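Local coordinates for protein KauB (Pseudomonas aeruginosa PAO1, PDB 6B4R) that probably oxidises a broad range of aldehydes, aminoaldehydes among them, to the corresponding acids with NAD(P)+ as the electron acceptor, at residues I113-S116 against L117-V121; W167-P170 against L171-C175; S355-E358 against A359-D363; G390-N393 against A394-I397. All blocks are in the same frame, centred on the assembly; numbering follows the deposited sequence.

Contact 1: residues I113-S116 against L117-V121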
ATOM      1  N   ILE A 113     -19.397  24.413 -26.935  1.00 24.17           N
ATOM      2  CA  ILE A 113     -18.440  25.281 -26.255  1.00 23.46           C
ATOM      3  C   ILE A 113     -18.572  25.206 -24.729  1.00 25.66           C
ATOM      4  O   ILE A 113     -17.585  25.339 -24.008  1.00 24.95           O
ATOM      5  CB  ILE A 113     -18.556  26.749 -26.750  1.00 26.27           C
ATOM      6  CG1 ILE A 113     -17.426  27.612 -26.185  1.00 24.16           C
ATOM      7  CG2 ILE A 113     -19.926  27.332 -26.427  1.00 18.58           C
ATOM      8  CD1 ILE A 113     -16.058  27.248 -26.718  1.00 21.09           C
ATOM      9  N   SER A 114     -19.788  24.979 -24.240  1.00 22.93           N
ATOM     10  CA  SER A 114     -20.023  24.867 -22.805  1.00 23.36           C
ATOM     11  C   SER A 114     -19.367  23.611 -22.244  1.00 29.19           C
ATOM     12  O   SER A 114     -18.945  23.580 -21.086  1.00 28.47           O
ATOM     13  CB  SER A 114     -21.520  24.854 -22.499  1.00 28.41           C
ATOM     14  OG  SER A 114     -22.120  26.092 -22.837  1.00 38.10           O
ATOM     15  N   ASP A 115     -19.285  22.576 -23.072  1.00 26.56           N
ATOM     16  CA  ASP A 115     -18.619  21.340 -22.684  1.00 31.84           C
ATOM     17  C   ASP A 115     -17.104  21.508 -22.699  1.00 25.88           C
ATOM     18  O   ASP A 115     -16.410  21.045 -21.795  1.00 26.59           O
ATOM     19  CB  ASP A 115     -19.030  20.189 -23.606  1.00 26.43           C
ATOM     20  CG  ASP A 115     -20.492  19.820 -23.462  1.00 28.69           C
ATOM     21  OD1 ASP A 115     -21.088  20.148 -22.415  1.00 30.93           O
ATOM     22  OD2 ASP A 115     -21.045  19.196 -24.392  1.00 43.53           O
ATOM     23  N   SER A 116     -16.596  22.173 -23.732  1.00 23.41           N
ATOM     24  CA  SER A 116     -15.161  22.380 -23.870  1.00 24.44           C
ATOM     25  C   SER A 116     -14.606  23.187 -22.706  1.00 27.00           C
ATOM     26  O   SER A 116     -13.515  22.913 -22.211  1.00 31.66           O
ATOM     27  CB  SER A 116     -14.842  23.086 -25.186  1.00 19.69           C
ATOM     28  OG  SER A 116     -15.143  22.261 -26.294  1.00 27.74           O
ATOM     29  N   LEU A 117     -15.368  24.183 -22.272  1.00 24.05           N
ATOM     30  CA  LEU A 117     -14.921  25.073 -21.212  1.00 26.40           C
ATOM     31  C   LEU A 117     -15.140  24.487 -19.818  1.00 24.95           C
ATOM     32  O   LEU A 117     -14.207  24.419 -19.016  1.00 29.38           O
ATOM     33  CB  LEU A 117     -15.614  26.432 -21.332  1.00 26.23           C
ATOM     34  CG  LEU A 117     -15.139  27.511 -20.359  1.00 21.92           C
ATOM     35  CD1 LEU A 117     -13.655  27.769 -20.533  1.00 19.21           C
ATOM     36  CD2 LEU A 117     -15.935  28.790 -20.558  1.00 30.61           C
ATOM     37  N   HIS A 118     -16.363  24.053 -19.529  1.00 21.35           N
ATOM     38  CA  HIS A 118     -16.713  23.643 -18.168  1.00 22.05           C
ATOM     39  C   HIS A 118     -16.365  22.192 -17.844  1.00 25.92           C
ATOM     40  O   HIS A 118     -16.190  21.839 -16.677  1.00 32.56           O
ATOM     41  CB  HIS A 118     -18.193  23.915 -17.882  1.00 17.39           C
ATOM     42  CG  HIS A 118     -18.615  25.319 -18.173  1.00 22.05           C
ATOM     43  ND1 HIS A 118     -18.027  26.415 -17.572  1.00 29.31           N
ATOM     44  CD2 HIS A 118     -19.560  25.815 -19.006  1.00 26.62           C
ATOM     45  CE1 HIS A 118     -18.593  27.518 -18.021  1.00 36.14           C
ATOM     46  NE2 HIS A 118     -19.529  27.182 -18.893  1.00 32.47           N
ATOM     47  N   ILE A 119     -16.263  21.351 -18.868  1.00 22.68           N
ATOM     48  CA  ILE A 119     -15.923  19.949 -18.649  1.00 26.07           C
ATOM     49  C   ILE A 119     -14.488  19.630 -19.063  1.00 24.91           C
ATOM     50  O   ILE A 119     -13.645  19.341 -18.217  1.00 30.62           O
ATOM     51  CB  ILE A 119     -16.896  19.001 -19.382  1.00 31.59           C
ATOM     52  CG1 ILE A 119     -18.335  19.272 -18.942  1.00 28.16           C
ATOM     53  CG2 ILE A 119     -16.527  17.552 -19.121  1.00 25.07           C
ATOM     54  CD1 ILE A 119     -19.350  18.348 -19.569  1.00 25.98           C
ATOM     55  N   ASP A 120     -14.219  19.693 -20.362  1.00 26.48           N
ATOM     56  CA  ASP A 120     -12.921  19.304 -20.911  1.00 27.46           C
ATOM     57  C   ASP A 120     -11.723  20.025 -20.288  1.00 25.78           C
ATOM     58  O   ASP A 120     -10.870  19.385 -19.673  1.00 27.08           O
ATOM     59  CB  ASP A 120     -12.914  19.479 -22.428  1.00 26.08           C
ATOM     60  CG  ASP A 120     -13.889  18.551 -23.120  1.00 31.14           C
ATOM     61  OD1 ASP A 120     -13.456  17.475 -23.582  1.00 33.68           O
ATOM     62  OD2 ASP A 120     -15.090  18.891 -23.193  1.00 38.28           O
ATOM     63  N   VAL A 121     -11.661  21.345 -20.450  1.00 18.96           N
ATOM     64  CA  VAL A 121     -10.538  22.125 -19.932  1.00 20.69           C
ATOM     65  C   VAL A 121     -10.421  22.022 -18.409  1.00 21.56           C
ATOM     66  O   VAL A 121      -9.329  21.816 -17.872  1.00 17.71           O
ATOM     67  CB  VAL A 121     -10.623  23.608 -20.360  1.00 24.96           C
ATOM     68  CG1 VAL A 121      -9.574  24.435 -19.634  1.00 18.75           C
ATOM     69  CG2 VAL A 121     -10.453  23.736 -21.866  1.00 22.34           C
TER
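From Ile-113 to Val-121 the backbone is a helix that begins with ordinary i to i+4 bonds, Leu-117 N to Ile-113 O and His-118 N to Ser-114 O, and then widens into a pi-type turn. The change happens at Asp-115 O, which takes two donors: Ile-119 N from above its carbonyl plane, and Asp-120 N at 2.9 Å, nearly in line with the C=O. Val-121 N keeps the wider spacing by bonding Ser-116 O at 3.0 Å.

Among the side chains, Asp-115 and Ile-119 run side by side and point the same way, with OD1 of Asp-115 3.8 Å from CD1 of Ile-119. With CG beside the backbone N (chi1 -53°), the His-118 imidazole lies back along the preceding turn, its CD2 4.1 Å from Ser-114 CB. Leu-117 CG lies over one face of that ring, toward its rim. The carboxylate of Asp-120 has its salt-bridge partner in Lys-111, while Ser-116 OG bonds Thr-106 OG1.

Ile-119 belongs to the pocket that holds the bound polyether. On another side Ile-113, Ser-116 and Val-121 pack on helix 98-109, so this first part of helix 113-133 lies between that helix and the ligand pocket.

Contact 2: residues W167-P170 against L171-C175; sequences WNFP and LLMSC. With TOE (2-[2-(2-methoxy-ethoxy)-ethoxy]-ethoxyl), chain H.
Phe-169 is the N-cap of helix 170-183, and its carbonyl receives Met-173 N in the first helical bond, 2.8 Å from N to O and nearly straight. One residue on, Ser-174 N bonds Pro-170 O weakly. This helix start lines the aldehyde dehydrogenase pocket where the polyether is bound. The chain of Met-173 is bent at both chi2 and chi3 (-58° and 104°), which curls it back over the cap: CG lies 3.7 Å from Phe-169 CB, and the methyl CE also comes close to that carbon. Its sulfur faces the ligand, with SD 3.9 Å from CA' of the polyether.

The Phe-169 ring stands near the other end of this part of the ligand, its CD2 3.9 Å from O2'. Asn-168 has its CG between the backbone N and the carbonyl carbon (chi1 64°), a crowded position in which OD1 takes a weak bond from Phe-169 N. The amide nitrogen also bonds Glu-300 O and, weakly, the modified cysteine (3-sulfinoalanine) at position 302. With OD1 turned to the Phe-169 N-H, ND2 on the other branch of the Asn-168 amide donates to O2' of the polyether at 3.0 Å.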
ATOM      1  N   TRP A 167      -9.573  11.985 -31.021  1.00 20.30           N
ATOM      2  CA  TRP A 167     -10.130  13.282 -31.379  1.00 25.31           C
ATOM      3  C   TRP A 167     -11.399  13.637 -30.612  1.00 27.99           C
ATOM      4  O   TRP A 167     -11.876  14.769 -30.690  1.00 24.56           O
ATOM      5  CB  TRP A 167     -10.404  13.345 -32.884  1.00 24.50           C
ATOM      6  CG  TRP A 167     -11.169  12.167 -33.419  1.00 27.14           C
ATOM      7  CD1 TRP A 167     -10.660  11.106 -34.108  1.00 23.76           C
ATOM      8  CD2 TRP A 167     -12.582  11.937 -33.314  1.00 27.11           C
ATOM      9  NE1 TRP A 167     -11.665  10.229 -34.440  1.00 21.91           N
ATOM     10  CE2 TRP A 167     -12.854  10.715 -33.964  1.00 23.75           C
ATOM     11  CE3 TRP A 167     -13.642  12.641 -32.737  1.00 23.44           C
ATOM     12  CZ2 TRP A 167     -14.139  10.184 -34.049  1.00 27.69           C
ATOM     13  CZ3 TRP A 167     -14.917  12.112 -32.820  1.00 24.12           C
ATOM     14  CH2 TRP A 167     -15.155  10.898 -33.473  1.00 31.49           C
ATOM     15  N   ASN A 168     -11.950  12.674 -29.881  1.00 22.22           N
ATOM     16  CA  ASN A 168     -13.205  12.901 -29.173  1.00 17.52           C
ATOM     17  C   ASN A 168     -13.028  13.708 -27.886  1.00 21.84           C
ATOM     18  O   ASN A 168     -13.907  14.480 -27.504  1.00 26.08           O
ATOM     19  CB  ASN A 168     -13.925  11.580 -28.900  1.00 23.70           C
ATOM     20  CG  ASN A 168     -13.153  10.678 -27.968  1.00 24.19           C
ATOM     21  OD1 ASN A 168     -11.926  10.724 -27.918  1.00 28.56           O
ATOM     22  ND2 ASN A 168     -13.871   9.849 -27.219  1.00 29.37           N
ATOM     23  N   PHE A 169     -11.892  13.518 -27.222  1.00 25.68           N
ATOM     24  CA  PHE A 169     -11.510  14.344 -26.078  1.00 23.24           C
ATOM     25  C   PHE A 169     -10.035  14.729 -26.179  1.00 28.18           C
ATOM     26  O   PHE A 169      -9.229  14.313 -25.351  1.00 27.92           O
ATOM     27  CB  PHE A 169     -11.760  13.606 -24.759  1.00 26.88           C
ATOM     28  CG  PHE A 169     -13.215  13.376 -24.451  1.00 30.72           C
ATOM     29  CD1 PHE A 169     -13.962  14.345 -23.799  1.00 20.30           C
ATOM     30  CD2 PHE A 169     -13.834  12.185 -24.801  1.00 31.04           C
ATOM     31  CE1 PHE A 169     -15.304  14.136 -23.509  1.00 25.96           C
ATOM     32  CE2 PHE A 169     -15.176  11.970 -24.515  1.00 26.09           C
ATOM     33  CZ  PHE A 169     -15.911  12.947 -23.868  1.00 24.34           C
ATOM     34  N   PRO A 170      -9.683  15.545 -27.186  1.00 30.02           N
ATOM     35  CA  PRO A 170      -8.288  15.851 -27.538  1.00 23.93           C
ATOM     36  C   PRO A 170      -7.451  16.365 -26.370  1.00 26.95           C
ATOM     37  O   PRO A 170      -6.366  15.837 -26.130  1.00 33.75           O
ATOM     38  CB  PRO A 170      -8.426  16.944 -28.604  1.00 26.06           C
ATOM     39  CG  PRO A 170      -9.794  16.761 -29.165  1.00 25.09           C
ATOM     40  CD  PRO A 170     -10.635  16.308 -28.011  1.00 24.10           C
ATOM     41  N   LEU A 171      -7.943  17.373 -25.657  1.00 25.65           N
ATOM     42  CA  LEU A 171      -7.186  17.948 -24.548  1.00 24.15           C
ATOM     43  C   LEU A 171      -7.206  17.058 -23.306  1.00 21.84           C
ATOM     44  O   LEU A 171      -6.169  16.830 -22.684  1.00 26.13           O
ATOM     45  CB  LEU A 171      -7.696  19.353 -24.209  1.00 29.76           C
ATOM     46  CG  LEU A 171      -6.959  20.100 -23.095  1.00 22.59           C
ATOM     47  CD1 LEU A 171      -5.480  20.244 -23.421  1.00 17.26           C
ATOM     48  CD2 LEU A 171      -7.588  21.463 -22.856  1.00 20.20           C
ATOM     49  N   LEU A 172      -8.385  16.552 -22.955  1.00 20.42           N
ATOM     50  CA  LEU A 172      -8.543  15.725 -21.761  1.00 21.05           C
ATOM     51  C   LEU A 172      -7.746  14.422 -21.831  1.00 28.45           C
ATOM     52  O   LEU A 172      -7.060  14.059 -20.873  1.00 29.78           O
ATOM     53  CB  LEU A 172     -10.023  15.419 -21.506  1.00 22.19           C
ATOM     54  CG  LEU A 172     -10.306  14.609 -20.239  1.00 26.60           C
ATOM     55  CD1 LEU A 172      -9.790  15.347 -19.011  1.00 19.59           C
ATOM     56  CD2 LEU A 172     -11.787  14.297 -20.098  1.00 19.64           C
ATOM     57  N   MET A 173      -7.844  13.721 -22.958  1.00 25.74           N
ATOM     58  CA  MET A 173      -7.096  12.481 -23.152  1.00 26.18           C
ATOM     59  C   MET A 173      -5.599  12.752 -23.146  1.00 25.79           C
ATOM     60  O   MET A 173      -4.813  11.932 -22.676  1.00 32.74           O
ATOM     61  CB  MET A 173      -7.492  11.795 -24.464  1.00 26.57           C
ATOM     62  CG  MET A 173      -8.918  11.262 -24.510  1.00 27.52           C
ATOM     63  SD  MET A 173      -9.292  10.072 -23.207  1.00 38.70           S
ATOM     64  CE  MET A 173     -10.260  11.085 -22.089  1.00 35.26           C
ATOM     65  N   SER A 174      -5.210  13.907 -23.675  1.00 23.74           N
ATOM     66  CA  SER A 174      -3.809  14.300 -23.684  1.00 27.44           C
ATOM     67  C   SER A 174      -3.281  14.418 -22.260  1.00 24.25           C
ATOM     68  O   SER A 174      -2.189  13.942 -21.953  1.00 23.83           O
ATOM     69  CB  SER A 174      -3.626  15.625 -24.424  1.00 28.92           C
ATOM     70  OG  SER A 174      -4.033  15.512 -25.777  1.00 35.49           O
ATOM     71  N   CYS A 175      -4.069  15.041 -21.390  1.00 24.98           N
ATOM     72  CA  CYS A 175      -3.649  15.268 -20.012  1.00 26.22           C
ATOM     73  C   CYS A 175      -3.741  14.011 -19.144  1.00 27.60           C
ATOM     74  O   CYS A 175      -3.025  13.890 -18.149  1.00 24.08           O
ATOM     75  CB  CYS A 175      -4.436  16.424 -19.390  1.00 30.27           C
ATOM     76  SG  CYS A 175      -4.083  18.042 -20.139  1.00 28.80           S
TER
HETATM   77  O2' TOE H 504     -13.067   8.412 -24.708  1.00 44.92           O
HETATM   78  CA' TOE H 504     -12.597   7.931 -23.443  1.00 49.96           C
HETATM   79  CB' TOE H 504     -13.787   7.687 -22.523  1.00 48.22           C
HETATM   80  OC' TOE H 504     -13.941   8.779 -21.618  1.00 55.63           O
HETATM   81  CD' TOE H 504     -14.990   8.530 -20.685  1.00 50.61           C
HETATM   82  CE' TOE H 504     -14.715   9.276 -19.383  1.00 56.15           C
HETATM   83  OF' TOE H 504     -14.957  10.670 -19.555  1.00 58.36           O
HETATM   84  CG' TOE H 504     -14.707  11.392 -18.351  1.00 53.51           C
HETATM   85  CH' TOE H 504     -15.275  12.800 -18.471  1.00 52.75           C
HETATM   86  OI' TOE H 504     -16.681  12.717 -18.702  1.00 59.37           O
HETATM   87  CK' TOE H 504     -17.324  13.980 -18.546  1.00 51.51           C

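Contact 3: residues S355-E358 against A359-D363; sequences SYIE and AGHND
In Ile-357, chi1 of -68° puts CG1 beside the backbone N and CG2 anti to it, and CG2 is the branch that meets the imidazole of His-361, which holds CG beside its own N; the two side chains run side by side and point the same way. They belong to the last turns of helix 347-362, an alpha-helix with side chains paired at i and i+4. The gamma methyl CG2 of Ile-357 lies 4.0 Å from NE2 of His-361. Glu-358 CA sits at the edge of the ring, in its plane. Beyond these segments the imidazole meets Phe-388 edge-to-face, and Ile-357 packs on Thr-386 and Phe-388 of strand 382-389, so this side of the helix lies against the sheet.

The backbone keeps i to i+4 bonds: Ala-359, His-361 and Asn-362 donate to Ser-355, Ile-357 and Glu-358 in turn, and Gly-360 N bonds Tyr-356 O at 2.9 Å, with a weak second bond from Gly-360 N to Ile-357 O. The phenol of Tyr-356 has its partner elsewhere, in Glu-400, and the methyl of Ala-359 touches Lys-396 of helix 396-399.

Glu-358 and Asn-362 cross obliquely on a more exposed side. The glutamate is extended, with CG anti to its own N (chi1 -178°), and its carboxylate plane is turned 67° from the amide. No hydrogen bond links the carboxylate to the amide; between the side chains the nearest atoms are Glu-358 CG and Asn-362 ND2, 3.9 Å apart.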
ATOM      1  N   SER A 355     -24.613   5.322 -41.988  1.00 26.92           N
ATOM      2  CA  SER A 355     -24.560   3.959 -42.506  1.00 33.14           C
ATOM      3  C   SER A 355     -25.030   2.945 -41.464  1.00 37.24           C
ATOM      4  O   SER A 355     -25.703   1.970 -41.796  1.00 33.54           O
ATOM      5  CB  SER A 355     -23.147   3.617 -42.979  1.00 28.91           C
ATOM      6  OG  SER A 355     -23.078   2.278 -43.433  1.00 49.70           O
ATOM      7  N   TYR A 356     -24.672   3.178 -40.204  1.00 34.81           N
ATOM      8  CA  TYR A 356     -25.112   2.308 -39.119  1.00 32.07           C
ATOM      9  C   TYR A 356     -26.612   2.431 -38.874  1.00 29.72           C
ATOM     10  O   TYR A 356     -27.274   1.442 -38.564  1.00 35.71           O
ATOM     11  CB  TYR A 356     -24.339   2.598 -37.832  1.00 32.99           C
ATOM     12  CG  TYR A 356     -23.051   1.817 -37.701  1.00 26.53           C
ATOM     13  CD1 TYR A 356     -23.068   0.448 -37.456  1.00 29.92           C
ATOM     14  CD2 TYR A 356     -21.818   2.447 -37.813  1.00 30.75           C
ATOM     15  CE1 TYR A 356     -21.895  -0.272 -37.333  1.00 28.02           C
ATOM     16  CE2 TYR A 356     -20.639   1.736 -37.690  1.00 29.66           C
ATOM     17  CZ  TYR A 356     -20.684   0.378 -37.450  1.00 30.09           C
ATOM     18  OH  TYR A 356     -19.512  -0.332 -37.327  1.00 29.76           O
ATOM     19  N   ILE A 357     -27.141   3.643 -39.011  1.00 30.61           N
ATOM     20  CA  ILE A 357     -28.575   3.876 -38.850  1.00 32.01           C
ATOM     21  C   ILE A 357     -29.371   3.096 -39.893  1.00 29.90           C
ATOM     22  O   ILE A 357     -30.388   2.472 -39.580  1.00 32.22           O
ATOM     23  CB  ILE A 357     -28.925   5.375 -38.945  1.00 30.35           C
ATOM     24  CG1 ILE A 357     -28.358   6.132 -37.742  1.00 28.94           C
ATOM     25  CG2 ILE A 357     -30.432   5.570 -39.024  1.00 22.96           C
ATOM     26  CD1 ILE A 357     -28.636   7.619 -37.770  1.00 25.32           C
ATOM     27  N   GLU A 358     -28.894   3.125 -41.132  1.00 34.99           N
ATOM     28  CA  GLU A 358     -29.517   2.363 -42.206  1.00 38.95           C
ATOM     29  C   GLU A 358     -29.441   0.870 -41.903  1.00 37.93           C
ATOM     30  O   GLU A 358     -30.390   0.125 -42.157  1.00 37.07           O
ATOM     31  CB  GLU A 358     -28.830   2.666 -43.536  1.00 41.12           C
ATOM     32  CG  GLU A 358     -29.448   1.957 -44.727  1.00 56.50           C
ATOM     33  CD  GLU A 358     -28.714   2.252 -46.021  1.00 73.24           C
ATOM     34  OE1 GLU A 358     -27.706   2.989 -45.980  1.00 60.82           O
ATOM     35  OE2 GLU A 358     -29.146   1.744 -47.078  1.00 85.01           O
ATOM     36  N   ALA A 359     -28.311   0.447 -41.347  1.00 37.77           N
ATOM     37  CA  ALA A 359     -28.114  -0.943 -40.954  1.00 39.39           C
ATOM     38  C   ALA A 359     -29.080  -1.344 -39.844  1.00 39.26           C
ATOM     39  O   ALA A 359     -29.462  -2.508 -39.733  1.00 42.09           O
ATOM     40  CB  ALA A 359     -26.675  -1.171 -40.513  1.00 34.01           C
ATOM     41  N   GLY A 360     -29.467  -0.373 -39.023  1.00 34.26           N
ATOM     42  CA  GLY A 360     -30.429  -0.611 -37.964  1.00 36.86           C
ATOM     43  C   GLY A 360     -31.788  -0.979 -38.524  1.00 32.96           C
ATOM     44  O   GLY A 360     -32.465  -1.869 -38.010  1.00 38.70           O
ATOM     45  N   HIS A 361     -32.187  -0.287 -39.588  1.00 37.79           N
ATOM     46  CA  HIS A 361     -33.444  -0.576 -40.265  1.00 37.77           C
ATOM     47  C   HIS A 361     -33.392  -1.955 -40.910  1.00 36.18           C
ATOM     48  O   HIS A 361     -34.354  -2.720 -40.841  1.00 33.77           O
ATOM     49  CB  HIS A 361     -33.731   0.478 -41.338  1.00 40.98           C
ATOM     50  CG  HIS A 361     -33.961   1.854 -40.792  1.00 35.68           C
ATOM     51  ND1 HIS A 361     -35.136   2.220 -40.173  1.00 28.34           N
ATOM     52  CD2 HIS A 361     -33.173   2.954 -40.784  1.00 31.78           C
ATOM     53  CE1 HIS A 361     -35.059   3.486 -39.801  1.00 29.71           C
ATOM     54  NE2 HIS A 361     -33.877   3.954 -40.162  1.00 33.71           N
ATOM     55  N   ASN A 362     -32.256  -2.260 -41.534  1.00 31.13           N
ATOM     56  CA  ASN A 362     -32.062  -3.524 -42.237  1.00 33.58           C
ATOM     57  C   ASN A 362     -32.035  -4.735 -41.305  1.00 41.60           C
ATOM     58  O   ASN A 362     -32.458  -5.826 -41.685  1.00 43.64           O
ATOM     59  CB  ASN A 362     -30.780  -3.478 -43.073  1.00 36.17           C
ATOM     60  CG  ASN A 362     -30.775  -2.336 -44.074  1.00 43.70           C
ATOM     61  OD1 ASN A 362     -31.829  -1.833 -44.467  1.00 40.94           O
ATOM     62  ND2 ASN A 362     -29.585  -1.923 -44.494  1.00 38.12           N
ATOM     63  N   ASP A 363     -31.535  -4.541 -40.087  1.00 43.43           N
ATOM     64  CA  ASP A 363     -31.514  -5.608 -39.090  1.00 33.67           C
ATOM     65  C   ASP A 363     -32.916  -5.893 -38.563  1.00 36.90           C
ATOM     66  O   ASP A 363     -33.147  -6.910 -37.910  1.00 36.80           O
ATOM     67  CB  ASP A 363     -30.589  -5.247 -37.925  1.00 44.71           C
ATOM     68  CG  ASP A 363     -29.125  -5.214 -38.325  1.00 59.76           C
ATOM     69  OD1 ASP A 363     -28.751  -5.918 -39.290  1.00 56.32           O
ATOM     70  OD2 ASP A 363     -28.348  -4.482 -37.669  1.00 48.98           O
TER

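Contact 4: residues G390-N393 against A394-I397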
ATOM      1  N   GLY A 390     -36.409  -2.680 -29.966  1.00 30.52           N
ATOM      2  CA  GLY A 390     -36.543  -4.053 -30.421  1.00 28.07           C
ATOM      3  C   GLY A 390     -35.251  -4.600 -30.993  1.00 34.81           C
ATOM      4  O   GLY A 390     -35.249  -5.312 -31.999  1.00 37.26           O
ATOM      5  N   VAL A 391     -34.142  -4.258 -30.349  1.00 34.16           N
ATOM      6  CA  VAL A 391     -32.829  -4.692 -30.800  1.00 31.23           C
ATOM      7  C   VAL A 391     -32.415  -5.956 -30.058  1.00 26.44           C
ATOM      8  O   VAL A 391     -32.674  -6.095 -28.863  1.00 30.57           O
ATOM      9  CB  VAL A 391     -31.773  -3.587 -30.563  1.00 27.33           C
ATOM     10  CG1 VAL A 391     -30.431  -3.984 -31.155  1.00 21.30           C
ATOM     11  CG2 VAL A 391     -32.243  -2.268 -31.153  1.00 27.50           C
ATOM     12  N   THR A 392     -31.790  -6.885 -30.774  1.00 27.24           N
ATOM     13  CA  THR A 392     -31.195  -8.056 -30.144  1.00 30.01           C
ATOM     14  C   THR A 392     -29.682  -7.894 -30.137  1.00 28.69           C
ATOM     15  O   THR A 392     -29.128  -7.151 -30.947  1.00 30.09           O
ATOM     16  CB  THR A 392     -31.566  -9.357 -30.878  1.00 28.94           C
ATOM     17  OG1 THR A 392     -31.000  -9.345 -32.195  1.00 35.45           O
ATOM     18  CG2 THR A 392     -33.077  -9.503 -30.975  1.00 22.36           C
ATOM     19  N   ASN A 393     -29.013  -8.596 -29.229  1.00 29.92           N
ATOM     20  CA  ASN A 393     -27.569  -8.459 -29.074  1.00 28.70           C
ATOM     21  C   ASN A 393     -26.780  -9.158 -30.184  1.00 27.31           C
ATOM     22  O   ASN A 393     -25.574  -9.365 -30.066  1.00 35.95           O
ATOM     23  CB  ASN A 393     -27.128  -8.973 -27.700  1.00 35.41           C
ATOM     24  CG  ASN A 393     -25.761  -8.457 -27.295  1.00 29.99           C
ATOM     25  OD1 ASN A 393     -25.449  -7.281 -27.480  1.00 28.18           O
ATOM     26  ND2 ASN A 393     -24.931  -9.342 -26.760  1.00 28.21           N
ATOM     27  N   ALA A 394     -27.469  -9.519 -31.263  1.00 30.15           N
ATOM     28  CA  ALA A 394     -26.831 -10.172 -32.398  1.00 27.26           C
ATOM     29  C   ALA A 394     -26.813  -9.244 -33.606  1.00 27.76           C
ATOM     30  O   ALA A 394     -26.045  -9.448 -34.546  1.00 29.43           O
ATOM     31  CB  ALA A 394     -27.555 -11.464 -32.736  1.00 29.08           C
ATOM     32  N   MET A 395     -27.665  -8.223 -33.569  1.00 28.62           N
ATOM     33  CA  MET A 395     -27.740  -7.242 -34.645  1.00 32.68           C
ATOM     34  C   MET A 395     -26.437  -6.458 -34.772  1.00 36.90           C
ATOM     35  O   MET A 395     -25.656  -6.375 -33.823  1.00 35.74           O
ATOM     36  CB  MET A 395     -28.912  -6.285 -34.420  1.00 32.83           C
ATOM     37  CG  MET A 395     -30.272  -6.954 -34.464  1.00 27.22           C
ATOM     38  SD  MET A 395     -31.624  -5.792 -34.200  1.00 36.39           S
ATOM     39  CE  MET A 395     -33.044  -6.874 -34.368  1.00 26.78           C
ATOM     40  N   LYS A 396     -26.211  -5.889 -35.951  1.00 35.83           N
ATOM     41  CA  LYS A 396     -24.970  -5.179 -36.239  1.00 37.79           C
ATOM     42  C   LYS A 396     -24.800  -3.935 -35.367  1.00 32.49           C
ATOM     43  O   LYS A 396     -23.699  -3.642 -34.898  1.00 31.92           O
ATOM     44  CB  LYS A 396     -24.901  -4.802 -37.722  1.00 30.89           C
ATOM     45  CG  LYS A 396     -23.578  -4.186 -38.144  1.00 39.00           C
ATOM     46  CD  LYS A 396     -23.612  -3.729 -39.593  1.00 45.10           C
ATOM     47  CE  LYS A 396     -22.260  -3.189 -40.032  1.00 43.81           C
ATOM     48  NZ  LYS A 396     -22.309  -2.593 -41.396  1.00 49.91           N
ATOM     49  N   ILE A 397     -25.892  -3.213 -35.141  1.00 29.61           N
ATOM     50  CA  ILE A 397     -25.845  -1.981 -34.359  1.00 28.70           C
ATOM     51  C   ILE A 397     -25.702  -2.244 -32.860  1.00 34.86           C
ATOM     52  O   ILE A 397     -25.519  -1.313 -32.075  1.00 33.55           O
ATOM     53  CB  ILE A 397     -27.100  -1.115 -34.590  1.00 34.32           C
ATOM     54  CG1 ILE A 397     -28.360  -1.866 -34.155  1.00 30.77           C
ATOM     55  CG2 ILE A 397     -27.203  -0.696 -36.047  1.00 33.02           C
ATOM     56  CD1 ILE A 397     -29.624  -1.038 -34.261  1.00 31.61           C
TER
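Ala-394 is the third residue of the type I beta turn from Thr-392 to Met-395, which redirects the chain after strand 382-389. Its methyl CB lies 4.1 Å from Thr-392 OG1.

Met-395 carries most of the contact. Its N closes the turn on Thr-392 O at 3.2 Å, approaching from above the carbonyl plane. From there the side chain extends back along the incoming loop 390-393, fully stretched beyond CG (chi2 -180°, chi3 178°). CG passes 3.4 Å from Thr-392 OG1, the two side chains crossing at about a right angle. Farther along, SD touches Val-391 CG1 at 3.7 Å and accepts a weak hydrogen bond from Thr-392 N, and the terminal methyl CE lies 3.6 Å from Gly-390 O. The thioether thus touches Gly-390 and Thr-392 through backbone atoms and Val-391 through its CG1 methyl.

Met-395 is also the N-cap of helix 396-399. Lys-396 begins that helix, and Ile-397 turns its CG1 toward Val-391 CG1, 4.2 Å away.

Around the turn, Asn-393 bonds Asp-424 O and Arg-307 through its amide, while Val-391 pairs by backbone bonds with Val-409 of strand 406-412. Lys-396 leans on Tyr-356 and Ala-359, placing the short helix between helix 347-362 and the sheet.

In the fold
Following the chain, all four contacts are local and come in series, with none nesting in or crossing another. Contact 1 is the opening of helix 113-133, and contact 2 is the start of helix 170-183 after strand 149-164. The two touch where Asp-120 OD1 meets Phe-169 CD1 and Val-121 packs on Leu-171, and both contribute residues to the polyether pocket. Contact 3 lies in the last turns of helix 347-362, and contact 4 makes the turn from strand 382-389 into helix 396-399. These join through Asp-363 OD2 and Lys-396 N, a probable hydrogen bond at 3.1 Å. Contacts 1 and 3 have their centres about 32 Å apart, contacts 2 and 4 about 30 Å.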